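Local atomic coordinates of malic enzyme (PDB entry 3NV9), a protein that probably catalyses the oxidative decarboxylation of malate to pyruvate with NAD or NADP as electron acceptor. Residues I152-V155 against Q156-H160; I170-P173 against N174-I178; T54-G57 against F58-N62; I72-N75 against I76-N79; K214-I217 against H218-R221. All coordinates share one frame; numbering follows the deposited sequence.

Contacts 1 to 4 belong to the family's N-terminal region, and contact 5 to the NAD-binding region. Contact 1 runs along the end of helix 148-158, and contact 2 is the loop and first turn of helix 174-185; the two touch directly, Ile152 CG1 packing against Ile178 CA at 3.9 Å. Contact 3 leads into helix 61-64 and contact 4 lies at the end of the next helix, 69-78, their nearest atoms about 9 Å apart; contact 4 comes within about 7 Å of contact 1, nearest atoms again. Contacts 1, 3 and 4 all meet the second subunit of the dimer. Contact 5 stands apart, its centre about 32 Å from that of contact 2. None of the five includes the sodium-site residues Thr348, Arg350 and Pro354.

Contact 1 of 5, residues I152-V155 against Q156-H160; sequences IEFV and QRIQH
Glu153 and Arg157, one helical turn apart, form the ionic part of this contact. Their side chains run alongside each other, and Glu153 OE2 receives Arg157 NH2 at 2.7 Å in a salt bridge. The oxygen lies at the guanidinium edge, near its plane, and uses its anti side; a longer, weak bond from Arg157 NE reaches the same atom. An extended Glu153 chain, with CG anti to the backbone N (chi1 176°), carries the carboxylate out to this edge.

Apolar packing joins Phe154 and Ile158 on another side of helix 148-158. Phe154 CE2 meets Ile158 CD1 at 3.8 Å, and the Phe154 ring stacks on Phe154 of the second subunit. On a further side, Ile152 and Gln156 lie side by side, CG2 of Ile152 3.5 Å from Gln156 NE2, which is bonded to Ser185 OG.

Among the backbone bonds, Gln159 N reaches Val155 O at 2.8 Å. Gln159 NE2 turns back onto an in-plane lone pair of Gln156 O at 2.9 Å.

Arg157 NH1 also binds Asp138 O and Lys140 O of the second subunit. The guanidinium is thus held from its own helix and from across the dimer interface, which probably fixes its orientation.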
loop_
_atom_site.group_PDB
_atom_site.type_symbol
_atom_site.label_atom_id
_atom_site.label_comp_id
_atom_site.label_asym_id
_atom_site.label_seq_id
_atom_site.Cartn_x
_atom_site.Cartn_y
_atom_site.Cartn_z
ATOM N N ILE A 152 2.854 -2.702 -18.310
ATOM C CA ILE A 152 3.721 -3.905 -18.200
ATOM C C ILE A 152 5.005 -3.623 -17.449
ATOM O O ILE A 152 5.391 -4.364 -16.522
ATOM C CB ILE A 152 4.019 -4.530 -19.587
ATOM C CG1 ILE A 152 2.729 -5.154 -20.115
ATOM C CG2 ILE A 152 5.041 -5.583 -19.467
ATOM C CD1 ILE A 152 2.702 -5.488 -21.629
ATOM N N GLU A 153 5.660 -2.533 -17.846
ATOM C CA GLU A 153 6.941 -2.141 -17.241
ATOM C C GLU A 153 6.739 -1.846 -15.758
ATOM O O GLU A 153 7.553 -2.271 -14.907
ATOM C CB GLU A 153 7.574 -0.913 -17.969
ATOM C CG GLU A 153 8.868 -0.427 -17.295
ATOM C CD GLU A 153 9.555 0.739 -18.050
ATOM O OE1 GLU A 153 9.029 1.237 -19.061
ATOM O OE2 GLU A 153 10.630 1.156 -17.615
ATOM N N PHE A 154 5.654 -1.106 -15.473
ATOM C CA PHE A 154 5.323 -0.650 -14.113
ATOM C C PHE A 154 5.169 -1.840 -13.155
ATOM O O PHE A 154 5.791 -1.907 -12.102
ATOM C CB PHE A 154 4.044 0.232 -14.108
ATOM C CG PHE A 154 3.666 0.706 -12.744
ATOM C CD1 PHE A 154 4.083 1.938 -12.296
ATOM C CD2 PHE A 154 2.905 -0.111 -11.884
ATOM C CE1 PHE A 154 3.764 2.378 -11.000
ATOM C CE2 PHE A 154 2.563 0.314 -10.571
ATOM C CZ PHE A 154 3.007 1.548 -10.125
ATOM N N VAL A 155 4.354 -2.786 -13.563
ATOM C CA VAL A 155 4.051 -3.931 -12.740
ATOM C C VAL A 155 5.289 -4.790 -12.523
ATOM O O VAL A 155 5.528 -5.248 -11.387
ATOM C CB VAL A 155 2.851 -4.722 -13.344
ATOM C CG1 VAL A 155 2.597 -6.035 -12.586
ATOM C CG2 VAL A 155 1.646 -3.871 -13.310
ATOM N N GLN A 156 6.073 -4.988 -13.602
ATOM C CA GLN A 156 7.381 -5.672 -13.522
ATOM C C GLN A 156 8.353 -5.053 -12.508
ATOM O O GLN A 156 9.114 -5.762 -11.836
ATOM C CB GLN A 156 8.036 -5.802 -14.916
ATOM C CG GLN A 156 7.392 -6.935 -15.792
ATOM C CD GLN A 156 7.801 -6.920 -17.289
ATOM O OE1 GLN A 156 8.603 -6.080 -17.742
ATOM N NE2 GLN A 156 7.236 -7.846 -18.057
ATOM N N ARG A 157 8.297 -3.733 -12.353
ATOM C CA ARG A 157 9.148 -3.074 -11.369
ATOM C C ARG A 157 8.621 -3.223 -9.931
ATOM O O ARG A 157 9.420 -3.374 -8.989
ATOM C CB ARG A 157 9.336 -1.614 -11.733
ATOM C CG ARG A 157 10.161 -1.391 -13.022
ATOM C CD ARG A 157 10.619 0.069 -13.166
ATOM N NE ARG A 157 11.151 0.308 -14.515
ATOM C CZ ARG A 157 12.365 -0.072 -14.946
ATOM N NH1 ARG A 157 13.212 -0.690 -14.118
ATOM N NH2 ARG A 157 12.730 0.151 -16.211
ATOM N N ILE A 158 7.286 -3.230 -9.781
ATOM C CA ILE A 158 6.646 -3.171 -8.460
ATOM C C ILE A 158 6.354 -4.542 -7.882
ATOM O O ILE A 158 6.162 -4.671 -6.690
ATOM C CB ILE A 158 5.347 -2.345 -8.472
ATOM C CG1 ILE A 158 5.092 -1.684 -7.103
ATOM C CG2 ILE A 158 4.146 -3.193 -8.974
ATOM C CD1 ILE A 158 3.818 -0.717 -7.148
ATOM N N GLN A 159 6.385 -5.559 -8.742
ATOM C CA GLN A 159 6.055 -6.919 -8.382
ATOM C C GLN A 159 6.782 -7.395 -7.142
ATOM O O GLN A 159 6.315 -8.319 -6.464
ATOM C CB GLN A 159 6.425 -7.863 -9.518
ATOM C CG GLN A 159 7.873 -8.269 -9.508
ATOM C CD GLN A 159 8.177 -9.204 -10.655
ATOM O OE1 GLN A 159 7.922 -10.382 -10.574
ATOM N NE2 GLN A 159 8.709 -8.666 -11.738
ATOM N N HIS A 160 7.936 -6.784 -6.870
ATOM C CA HIS A 160 8.800 -7.179 -5.767
ATOM C C HIS A 160 8.251 -6.840 -4.392
ATOM O O HIS A 160 8.737 -7.361 -3.378
ATOM C CB HIS A 160 10.199 -6.609 -5.969
ATOM C CG HIS A 160 10.829 -7.125 -7.212
ATOM N ND1 HIS A 160 10.731 -6.463 -8.425
ATOM C CD2 HIS A 160 11.474 -8.283 -7.461
ATOM C CE1 HIS A 160 11.294 -7.197 -9.363
ATOM N NE2 HIS A 160 11.757 -8.302 -8.802
#

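Contact 2 of 5, residues I170-P173 against N174-I178; sequences ISQP and NCYKI
Ile170 and Ile178 meet tip to tip, CG2 of Ile170 against CD1 of Ile178 at 3.7 Å, bringing the approach loop into apolar contact with the first turns of helix 174-185. Cys175 lies next to them, its CB 4.0 Å from Ile170 CB. With SG between its backbone N and carbonyl carbon (chi1 59°), Cys175 brings its sulfur to Gln172 CA, 3.7 Å away. Gln172 runs alongside Tyr176; its OE1 comes to the ring edge, 3.6 Å from CE2, with amide and ring planes 71° apart. SG of Cys175 sits over one face of the same ring.

What holds these groups is the start of the helix: Cys175 N donates to Ser171 O at 2.8 Å, across the cis peptide before Pro173. A water links Ser171 OG to Asn174 ND2, which also binds Asn146 O. Farther out, helix 148-158 packs on Ile178, and helix 229-240 on Cys175 and Tyr176.

Gln172 OE1 is buried with no polar partner in the model, so the faintly positive hydrogens of the tyrosine edge probably offer it modest electrostatic compensation.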
loop_
_atom_site.group_PDB
_atom_site.type_symbol
_atom_site.label_atom_id
_atom_site.label_comp_id
_atom_site.label_asym_id
_atom_site.label_seq_id
_atom_site.Cartn_x
_atom_site.Cartn_y
_atom_site.Cartn_z
ATOM N N ILE A 170 -9.045 -1.808 -16.661
ATOM C CA ILE A 170 -8.172 -1.447 -17.756
ATOM C C ILE A 170 -8.941 -1.770 -19.049
ATOM O O ILE A 170 -9.490 -2.876 -19.227
ATOM C CB ILE A 170 -6.842 -2.245 -17.692
ATOM C CG1 ILE A 170 -6.221 -2.083 -16.299
ATOM C CG2 ILE A 170 -5.899 -1.861 -18.827
ATOM C CD1 ILE A 170 -4.807 -2.645 -16.121
ATOM N N SER A 171 -8.987 -0.784 -19.936
ATOM C CA SER A 171 -9.685 -0.901 -21.216
ATOM C C SER A 171 -9.126 -2.016 -22.108
ATOM O O SER A 171 -7.941 -2.344 -22.038
ATOM C CB SER A 171 -9.539 0.419 -21.951
ATOM O OG SER A 171 -8.171 0.575 -22.313
ATOM N N GLN A 172 -9.994 -2.622 -22.903
ATOM C CA GLN A 172 -9.566 -3.608 -23.890
ATOM C C GLN A 172 -9.257 -2.836 -25.174
ATOM O O GLN A 172 -9.938 -1.852 -25.465
ATOM C CB GLN A 172 -10.666 -4.635 -24.165
ATOM C CG GLN A 172 -11.872 -4.047 -24.908
ATOM C CD GLN A 172 -12.655 -5.066 -25.712
ATOM O OE1 GLN A 172 -12.145 -6.124 -26.079
ATOM N NE2 GLN A 172 -13.899 -4.741 -25.993
ATOM N N PRO A 173 -8.296 -3.310 -25.978
ATOM C CA PRO A 173 -7.564 -4.541 -25.843
ATOM C C PRO A 173 -6.301 -4.403 -25.004
ATOM O O PRO A 173 -5.568 -5.391 -24.846
ATOM C CB PRO A 173 -7.213 -4.879 -27.289
ATOM C CG PRO A 173 -7.014 -3.491 -27.930
ATOM C CD PRO A 173 -8.086 -2.679 -27.303
ATOM N N ASN A 174 -6.033 -3.223 -24.458
ATOM C CA ASN A 174 -4.882 -3.090 -23.567
ATOM C C ASN A 174 -4.875 -4.172 -22.439
ATOM O O ASN A 174 -3.854 -4.845 -22.207
ATOM C CB ASN A 174 -4.822 -1.671 -22.939
ATOM C CG ASN A 174 -4.119 -0.634 -23.819
ATOM O OD1 ASN A 174 -3.626 -0.935 -24.910
ATOM N ND2 ASN A 174 -4.069 0.609 -23.332
ATOM N N CYS A 175 -6.012 -4.366 -21.750
ATOM C CA CYS A 175 -6.027 -5.344 -20.637
ATOM C C CYS A 175 -5.503 -6.747 -21.054
ATOM O O CYS A 175 -4.834 -7.428 -20.267
ATOM C CB CYS A 175 -7.427 -5.459 -20.036
ATOM S SG CYS A 175 -8.682 -5.971 -21.225
ATOM N N TYR A 176 -5.716 -7.142 -22.310
ATOM C CA TYR A 176 -5.216 -8.471 -22.751
ATOM C C TYR A 176 -3.698 -8.547 -22.825
ATOM O O TYR A 176 -3.041 -9.456 -22.244
ATOM C CB TYR A 176 -5.842 -8.873 -24.087
ATOM C CG TYR A 176 -7.351 -9.000 -24.061
ATOM C CD1 TYR A 176 -7.992 -9.950 -23.206
ATOM C CD2 TYR A 176 -8.143 -8.230 -24.890
ATOM C CE1 TYR A 176 -9.371 -10.094 -23.203
ATOM C CE2 TYR A 176 -9.526 -8.339 -24.862
ATOM C CZ TYR A 176 -10.132 -9.294 -24.013
ATOM O OH TYR A 176 -11.503 -9.444 -24.039
ATOM N N LYS A 177 -3.121 -7.559 -23.501
ATOM C CA LYS A 177 -1.691 -7.516 -23.685
ATOM C C LYS A 177 -0.997 -7.493 -22.333
ATOM O O LYS A 177 -0.043 -8.263 -22.084
ATOM C CB LYS A 177 -1.306 -6.303 -24.579
ATOM C CG LYS A 177 0.174 -6.141 -24.704
ATOM C CD LYS A 177 0.599 -5.089 -25.761
ATOM C CE LYS A 177 2.137 -5.050 -25.931
ATOM N NZ LYS A 177 2.578 -4.169 -27.066
ATOM N N ILE A 178 -1.474 -6.611 -21.454
ATOM C CA ILE A 178 -0.920 -6.453 -20.119
ATOM C C ILE A 178 -1.032 -7.752 -19.333
ATOM O O ILE A 178 -0.054 -8.229 -18.788
ATOM C CB ILE A 178 -1.612 -5.289 -19.361
ATOM C CG1 ILE A 178 -1.348 -3.949 -20.078
ATOM C CG2 ILE A 178 -1.112 -5.209 -17.935
ATOM C CD1 ILE A 178 -2.387 -2.810 -19.718
HETATM O O HOH W 1 -5.526 1.072 -20.770
#

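Contact 3 of 5, residues T54-G57 against F58-N62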
loop_
_atom_site.group_PDB
_atom_site.type_symbol
_atom_site.label_atom_id
_atom_site.label_comp_id
_atom_site.label_asym_id
_atom_site.label_seq_id
_atom_site.Cartn_x
_atom_site.Cartn_y
_atom_site.Cartn_z
ATOM N N THR A 54 4.161 -7.284 17.751
ATOM C CA THR A 54 4.122 -6.803 19.142
ATOM C C THR A 54 4.799 -5.462 19.295
ATOM O O THR A 54 5.869 -5.237 18.766
ATOM C CB THR A 54 4.735 -7.813 20.130
ATOM O OG1 THR A 54 4.636 -7.307 21.438
ATOM C CG2 THR A 54 6.194 -8.100 19.866
ATOM N N LEU A 55 4.178 -4.567 20.049
ATOM C CA LEU A 55 4.797 -3.276 20.382
ATOM C C LEU A 55 4.798 -3.087 21.916
ATOM O O LEU A 55 4.460 -2.021 22.455
ATOM C CB LEU A 55 4.092 -2.117 19.656
ATOM C CG LEU A 55 3.919 -2.252 18.130
ATOM C CD1 LEU A 55 2.828 -1.317 17.644
ATOM C CD2 LEU A 55 5.196 -1.947 17.468
ATOM N N ALA A 56 5.186 -4.153 22.592
ATOM C CA ALA A 56 5.227 -4.209 24.045
ATOM C C ALA A 56 6.252 -3.273 24.707
ATOM O O ALA A 56 6.165 -3.050 25.917
ATOM C CB ALA A 56 5.470 -5.660 24.486
ATOM N N GLY A 57 7.222 -2.736 23.954
ATOM C CA GLY A 57 8.189 -1.769 24.548
ATOM C C GLY A 57 9.110 -1.157 23.520
ATOM O O GLY A 57 9.362 -1.738 22.488
ATOM N N PHE A 58 9.689 -0.018 23.849
ATOM C CA PHE A 58 10.577 0.741 22.967
ATOM C C PHE A 58 11.634 -0.159 22.292
ATOM O O PHE A 58 11.808 -0.113 21.063
ATOM C CB PHE A 58 11.261 1.889 23.771
ATOM C CG PHE A 58 12.393 2.596 23.005
ATOM C CD1 PHE A 58 12.120 3.729 22.190
ATOM C CD2 PHE A 58 13.691 2.062 23.020
ATOM C CE1 PHE A 58 13.163 4.347 21.453
ATOM C CE2 PHE A 58 14.722 2.674 22.288
ATOM C CZ PHE A 58 14.457 3.808 21.507
ATOM N N ASN A 59 12.322 -0.992 23.081
ATOM C CA ASN A 59 13.366 -1.811 22.518
ATOM C C ASN A 59 12.980 -2.720 21.425
ATOM O O ASN A 59 13.849 -3.080 20.614
ATOM C CB ASN A 59 14.187 -2.540 23.561
ATOM C CG ASN A 59 14.906 -1.576 24.446
ATOM O OD1 ASN A 59 15.706 -0.753 23.977
ATOM N ND2 ASN A 59 14.582 -1.615 25.734
ATOM N N TRP A 60 11.709 -3.109 21.375
ATOM C CA TRP A 60 11.230 -3.813 20.178
ATOM C C TRP A 60 11.584 -3.077 18.872
ATOM O O TRP A 60 11.652 -3.741 17.852
ATOM C CB TRP A 60 9.711 -4.104 20.230
ATOM C CG TRP A 60 9.456 -5.345 21.068
ATOM C CD1 TRP A 60 9.035 -5.389 22.385
ATOM C CD2 TRP A 60 9.688 -6.697 20.663
ATOM N NE1 TRP A 60 8.955 -6.703 22.788
ATOM C CE2 TRP A 60 9.343 -7.522 21.747
ATOM C CE3 TRP A 60 10.128 -7.288 19.469
ATOM C CZ2 TRP A 60 9.456 -8.913 21.695
ATOM C CZ3 TRP A 60 10.229 -8.672 19.402
ATOM C CH2 TRP A 60 9.901 -9.474 20.520
ATOM N N PHE A 61 11.791 -1.743 18.877
ATOM C CA PHE A 61 12.022 -1.064 17.582
ATOM C C PHE A 61 13.388 -1.446 17.066
ATOM O O PHE A 61 13.610 -1.521 15.869
ATOM C CB PHE A 61 11.961 0.461 17.665
ATOM C CG PHE A 61 10.616 1.011 17.943
ATOM C CD1 PHE A 61 9.532 0.734 17.095
ATOM C CD2 PHE A 61 10.423 1.849 19.042
ATOM C CE1 PHE A 61 8.263 1.283 17.360
ATOM C CE2 PHE A 61 9.157 2.422 19.317
ATOM C CZ PHE A 61 8.081 2.143 18.473
ATOM N N ASN A 62 14.297 -1.721 17.995
ATOM C CA ASN A 62 15.600 -2.281 17.677
ATOM C C ASN A 62 15.584 -3.604 16.918
ATOM O O ASN A 62 16.547 -3.924 16.223
ATOM C CB ASN A 62 16.448 -2.353 18.958
ATOM C CG ASN A 62 16.557 -1.011 19.609
ATOM O OD1 ASN A 62 16.585 0.015 18.891
ATOM N ND2 ASN A 62 16.521 -0.972 20.950
#
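Thr54 lays its methyl CG2 over the centre of the Trp60 six-membered ring, 3.7 Å from the centroid and 8° off the ring normal, a CH-pi contact. The threonine side chain crosses the indole at about a right angle. With OG1 anti to the backbone N (chi1 -179°), CG2 falls between N and the carbonyl carbon, where it meets the ring. Gly57 N and O both lie at the indole edge, N 3.6 Å from CD1. Ala56 CB approaches NE1 obliquely at 4.0 Å. Phe61 is touched more lightly, by Leu55 CD2.

One backbone bond closes the turn: Trp60 N donates to Gly57 O at 2.9 Å, from 42° above the carbonyl plane. Within 54-57, Ala56 N makes a weak bond to Thr54 OG1, tying the threonine to the bend in the chain.

The second subunit completes the setting. Its Ala6 O accepts from Trp60 NE1, satisfying the buried indole N-H, its Phe468 meets the indole edge-to-face, and its Gln460 OE1 accepts from Leu55 N. The whole is a turn leading from strand 47-51 into helix 61-64, folded round an interface tryptophan, in keeping with the entangled dimer of this malic enzyme.

Contact 4 of 5, residues I72-N75 against I76-N79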
loop_
_atom_site.group_PDB
_atom_site.type_symbol
_atom_site.label_atom_id
_atom_site.label_comp_id
_atom_site.label_asym_id
_atom_site.label_seq_id
_atom_site.Cartn_x
_atom_site.Cartn_y
_atom_site.Cartn_z
ATOM N N ILE A 72 17.204 -8.912 8.203
ATOM C CA ILE A 72 16.160 -9.102 7.200
ATOM C C ILE A 72 16.660 -8.685 5.823
ATOM O O ILE A 72 16.410 -9.379 4.839
ATOM C CB ILE A 72 14.831 -8.367 7.541
ATOM C CG1 ILE A 72 14.212 -8.817 8.893
ATOM C CG2 ILE A 72 13.786 -8.545 6.416
ATOM C CD1 ILE A 72 14.191 -10.321 9.159
ATOM N N SER A 73 17.366 -7.568 5.731
ATOM C CA SER A 73 17.870 -7.114 4.449
ATOM C C SER A 73 18.777 -8.156 3.811
ATOM O O SER A 73 18.653 -8.461 2.633
ATOM C CB SER A 73 18.633 -5.792 4.598
ATOM O OG SER A 73 17.869 -4.848 5.355
ATOM N N THR A 74 19.690 -8.716 4.592
ATOM C CA THR A 74 20.657 -9.673 4.037
ATOM C C THR A 74 20.000 -11.051 3.812
ATOM O O THR A 74 20.232 -11.705 2.751
ATOM C CB THR A 74 21.978 -9.719 4.868
ATOM O OG1 THR A 74 21.668 -10.036 6.222
ATOM C CG2 THR A 74 22.702 -8.324 4.828
ATOM N N ASN A 75 19.141 -11.459 4.748
ATOM C CA ASN A 75 18.336 -12.683 4.530
ATOM C C ASN A 75 17.573 -12.648 3.213
ATOM O O ASN A 75 17.630 -13.597 2.412
ATOM C CB ASN A 75 17.360 -12.929 5.675
ATOM C CG ASN A 75 18.026 -13.493 6.876
ATOM O OD1 ASN A 75 19.223 -13.760 6.854
ATOM N ND2 ASN A 75 17.255 -13.701 7.954
ATOM N N ILE A 76 16.872 -11.548 2.965
ATOM C CA ILE A 76 16.168 -11.428 1.706
ATOM C C ILE A 76 17.140 -11.437 0.513
ATOM O O ILE A 76 16.911 -12.155 -0.442
ATOM C CB ILE A 76 15.221 -10.211 1.654
ATOM C CG1 ILE A 76 14.143 -10.337 2.728
ATOM C CG2 ILE A 76 14.540 -10.193 0.327
ATOM C CD1 ILE A 76 13.078 -9.211 2.676
ATOM N N ARG A 77 18.223 -10.656 0.567
ATOM C CA ARG A 77 19.203 -10.587 -0.564
ATOM C C ARG A 77 19.630 -11.990 -1.001
ATOM O O ARG A 77 19.604 -12.319 -2.180
ATOM C CB ARG A 77 20.410 -9.761 -0.132
ATOM C CG ARG A 77 21.516 -9.569 -1.154
ATOM C CD ARG A 77 22.794 -10.166 -0.625
ATOM N NE ARG A 77 23.530 -9.176 0.143
ATOM C CZ ARG A 77 24.234 -9.393 1.265
ATOM N NH1 ARG A 77 24.297 -10.575 1.841
ATOM N NH2 ARG A 77 24.846 -8.370 1.838
ATOM N N ASP A 78 19.975 -12.820 -0.016
ATOM C CA ASP A 78 20.501 -14.163 -0.257
ATOM C C ASP A 78 19.422 -15.258 -0.452
ATOM O O ASP A 78 19.715 -16.355 -0.919
ATOM C CB ASP A 78 21.553 -14.527 0.830
ATOM C CG ASP A 78 22.719 -13.526 0.853
ATOM O OD1 ASP A 78 22.968 -12.915 -0.199
ATOM O OD2 ASP A 78 23.362 -13.315 1.903
ATOM N N ASN A 79 18.170 -14.947 -0.134
ATOM C CA ASN A 79 17.048 -15.883 -0.362
ATOM C C ASN A 79 15.817 -15.008 -0.630
ATOM O O ASN A 79 15.066 -14.692 0.320
ATOM C CB ASN A 79 16.859 -16.794 0.882
ATOM C CG ASN A 79 15.756 -17.878 0.704
ATOM O OD1 ASN A 79 15.219 -18.088 -0.382
ATOM N ND2 ASN A 79 15.423 -18.563 1.798
#
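Ile72 and Ile76 make the close-packed side of this helical turn, CG2 of Ile72 resting on CD1 of Ile76 at 3.9 Å. CG1 of Ile76 also lies 3.2 Å from Ile72 O; with CG1 anti to the carbonyl carbon (chi1 -62°), this side chain leans back along the helix toward the preceding turn. Both isoleucines are buried: Tyr86 and Ser83 of helix 83-86 cover them from the same chain, Ala36 and Gly112 from the second subunit. Asn75 adds a polar link across the dimer through ND2, bonded to Glu37 OE1 of the second subunit.

This is the last stretch of helix 69-78 in the N-terminal region of the malic enzyme. Regular i to i+4 bonds run through it, Ile76 N to Ile72 O at 2.9 Å and Asp78 N to Thr74 O at 3.0 Å. The next, Asn79 N to Asn75 O, is already weak, as Asn79 leaves the helical conformation.

The other side is looser and more open to solvent. There Thr74 CG2 lies over one face of the Arg77 guanidinium, 3.7 Å from NH2, the two side chains pointing the same way. A chain bent at chi2 (-119°) and chi3 brings the guanidinium round to Asp78, where NH1 forms a salt bridge to OD2 at 2.9 Å. NH1 comes to the syn side of OD2, tilted out of the carboxylate plane, while OD2 stays near the guanidinium plane. Thr74 OG1 instead bonds back to Ser70 O, in the preceding turn.

Contact 5 of 5, residues K214-I217 against H218-R221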
loop_
_atom_site.group_PDB
_atom_site.type_symbol
_atom_site.label_atom_id
_atom_site.label_comp_id
_atom_site.label_asym_id
_atom_site.label_seq_id
_atom_site.Cartn_x
_atom_site.Cartn_y
_atom_site.Cartn_z
ATOM N N LYS A 214 -34.413 -26.065 -14.166
ATOM C CA LYS A 214 -34.207 -27.459 -14.601
ATOM C C LYS A 214 -33.689 -27.628 -16.040
ATOM O O LYS A 214 -34.312 -28.328 -16.846
ATOM C CB LYS A 214 -35.472 -28.282 -14.368
ATOM C CG LYS A 214 -35.898 -28.303 -12.922
ATOM C CD LYS A 214 -37.390 -28.591 -12.738
ATOM C CE LYS A 214 -37.749 -28.685 -11.230
ATOM N NZ LYS A 214 -39.147 -28.206 -10.965
ATOM N N LYS A 215 -32.562 -27.004 -16.380
ATOM C CA LYS A 215 -31.989 -27.179 -17.727
ATOM C C LYS A 215 -30.516 -27.588 -17.659
ATOM O O LYS A 215 -29.783 -27.120 -16.780
ATOM C CB LYS A 215 -32.137 -25.914 -18.584
ATOM C CG LYS A 215 -33.560 -25.408 -18.814
ATOM C CD LYS A 215 -33.555 -24.047 -19.534
ATOM C CE LYS A 215 -34.969 -23.521 -19.699
ATOM N NZ LYS A 215 -35.120 -22.185 -20.441
ATOM N N ASP A 216 -30.108 -28.470 -18.570
ATOM C CA ASP A 216 -28.737 -28.914 -18.699
ATOM C C ASP A 216 -27.951 -27.797 -19.410
ATOM O O ASP A 216 -28.431 -27.221 -20.401
ATOM C CB ASP A 216 -28.733 -30.248 -19.492
ATOM C CG ASP A 216 -27.330 -30.738 -19.873
ATOM O OD1 ASP A 216 -26.336 -30.462 -19.158
ATOM O OD2 ASP A 216 -27.212 -31.475 -20.888
ATOM N N ILE A 217 -26.755 -27.480 -18.898
ATOM C CA ILE A 217 -25.923 -26.397 -19.437
ATOM C C ILE A 217 -25.701 -26.457 -20.960
ATOM O O ILE A 217 -25.777 -25.396 -21.660
ATOM C CB ILE A 217 -24.603 -26.241 -18.664
ATOM C CG1 ILE A 217 -23.973 -24.859 -18.928
ATOM C CG2 ILE A 217 -23.645 -27.462 -18.869
ATOM C CD1 ILE A 217 -22.704 -24.607 -18.111
ATOM N N HIS A 218 -25.477 -27.685 -21.461
ATOM C CA HIS A 218 -25.120 -27.968 -22.860
ATOM C C HIS A 218 -26.327 -27.865 -23.799
ATOM O O HIS A 218 -26.171 -27.866 -25.033
ATOM C CB HIS A 218 -24.484 -29.373 -22.962
ATOM C CG HIS A 218 -23.828 -29.657 -24.274
ATOM N ND1 HIS A 218 -24.530 -30.117 -25.372
ATOM C CD2 HIS A 218 -22.527 -29.581 -24.659
ATOM C CE1 HIS A 218 -23.692 -30.292 -26.384
ATOM N NE2 HIS A 218 -22.472 -29.973 -25.977
ATOM N N GLU A 219 -27.520 -27.808 -23.219
ATOM C CA GLU A 219 -28.746 -27.777 -24.004
ATOM C C GLU A 219 -29.402 -26.380 -24.035
ATOM O O GLU A 219 -30.491 -26.223 -24.625
ATOM C CB GLU A 219 -29.728 -28.886 -23.561
ATOM C CG GLU A 219 -29.161 -30.386 -23.763
ATOM C CD GLU A 219 -28.801 -30.761 -25.265
ATOM O OE1 GLU A 219 -29.684 -30.583 -26.161
ATOM O OE2 GLU A 219 -27.644 -31.241 -25.545
ATOM N N CYS A 220 -28.726 -25.380 -23.438
ATOM C CA CYS A 220 -29.178 -23.964 -23.447
ATOM C C CYS A 220 -28.671 -23.034 -24.555
ATOM O O CYS A 220 -27.481 -22.929 -24.803
ATOM C CB CYS A 220 -28.889 -23.298 -22.123
ATOM S SG CYS A 220 -29.783 -24.033 -20.775
ATOM N N ARG A 221 -29.584 -22.313 -25.183
ATOM C CA ARG A 221 -29.156 -21.277 -26.072
ATOM C C ARG A 221 -28.802 -20.026 -25.246
ATOM O O ARG A 221 -29.622 -19.480 -24.492
ATOM C CB ARG A 221 -30.251 -20.990 -27.124
ATOM C CG ARG A 221 -30.488 -22.119 -28.188
ATOM C CD ARG A 221 -31.414 -21.568 -29.345
ATOM N NE ARG A 221 -30.736 -20.423 -29.949
ATOM C CZ ARG A 221 -31.131 -19.151 -29.861
ATOM N NH1 ARG A 221 -32.257 -18.800 -29.244
ATOM N NH2 ARG A 221 -30.365 -18.213 -30.383
HETATM O O HOH W 2 -25.335 -24.531 -24.206
#
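Asp216 and Glu219 cross at a slant, OD2 of Asp216 touching CG of Glu219 at 3.6 Å, while the two carboxylate planes stand 27° apart. Asp216 OD2 and Glu219 OE2 stay 4.7 Å from each other, a mild like-charge proximity, probably offset on Glu219 by His218 ND1 and a long, weak ion pair with Lys247. The bend of Glu219 at chi2 (-60°) turns its carboxylate aside from Asp216, and OE2 takes a weak bond from His218 ND1 at the imidazole edge. His218 runs alongside Asp216 and points the same way, its CB 4.0 Å from OD2.

On another side, the sulfur of Cys220 lies against Lys215, SG 3.7 Å from CB, and the extended lysine chain passes beyond it, so that CD also lies close to the sulfur. The terminal NZ of Lys215 goes on to Glu319 O and to a salt bridge with Asp296.

The backbone between these side chains is a short 3-10 turn. Glu219 N donates to Asp216 O at 3.0 Å, from well above the carbonyl plane, and Cys220 N makes a longer, weak bond to Ile217 O. One water donates to both Ile217 O and Cys220 O, at 2.7 Å each, bridging the end of the turn.

Helix 193-213 closes in a Schellman motif at Lys214 and packs Leu210 on Ile217 and Cys220; past the turn, Arg221 leads into strand 222-225 of the NAD-binding region's mixed sheet.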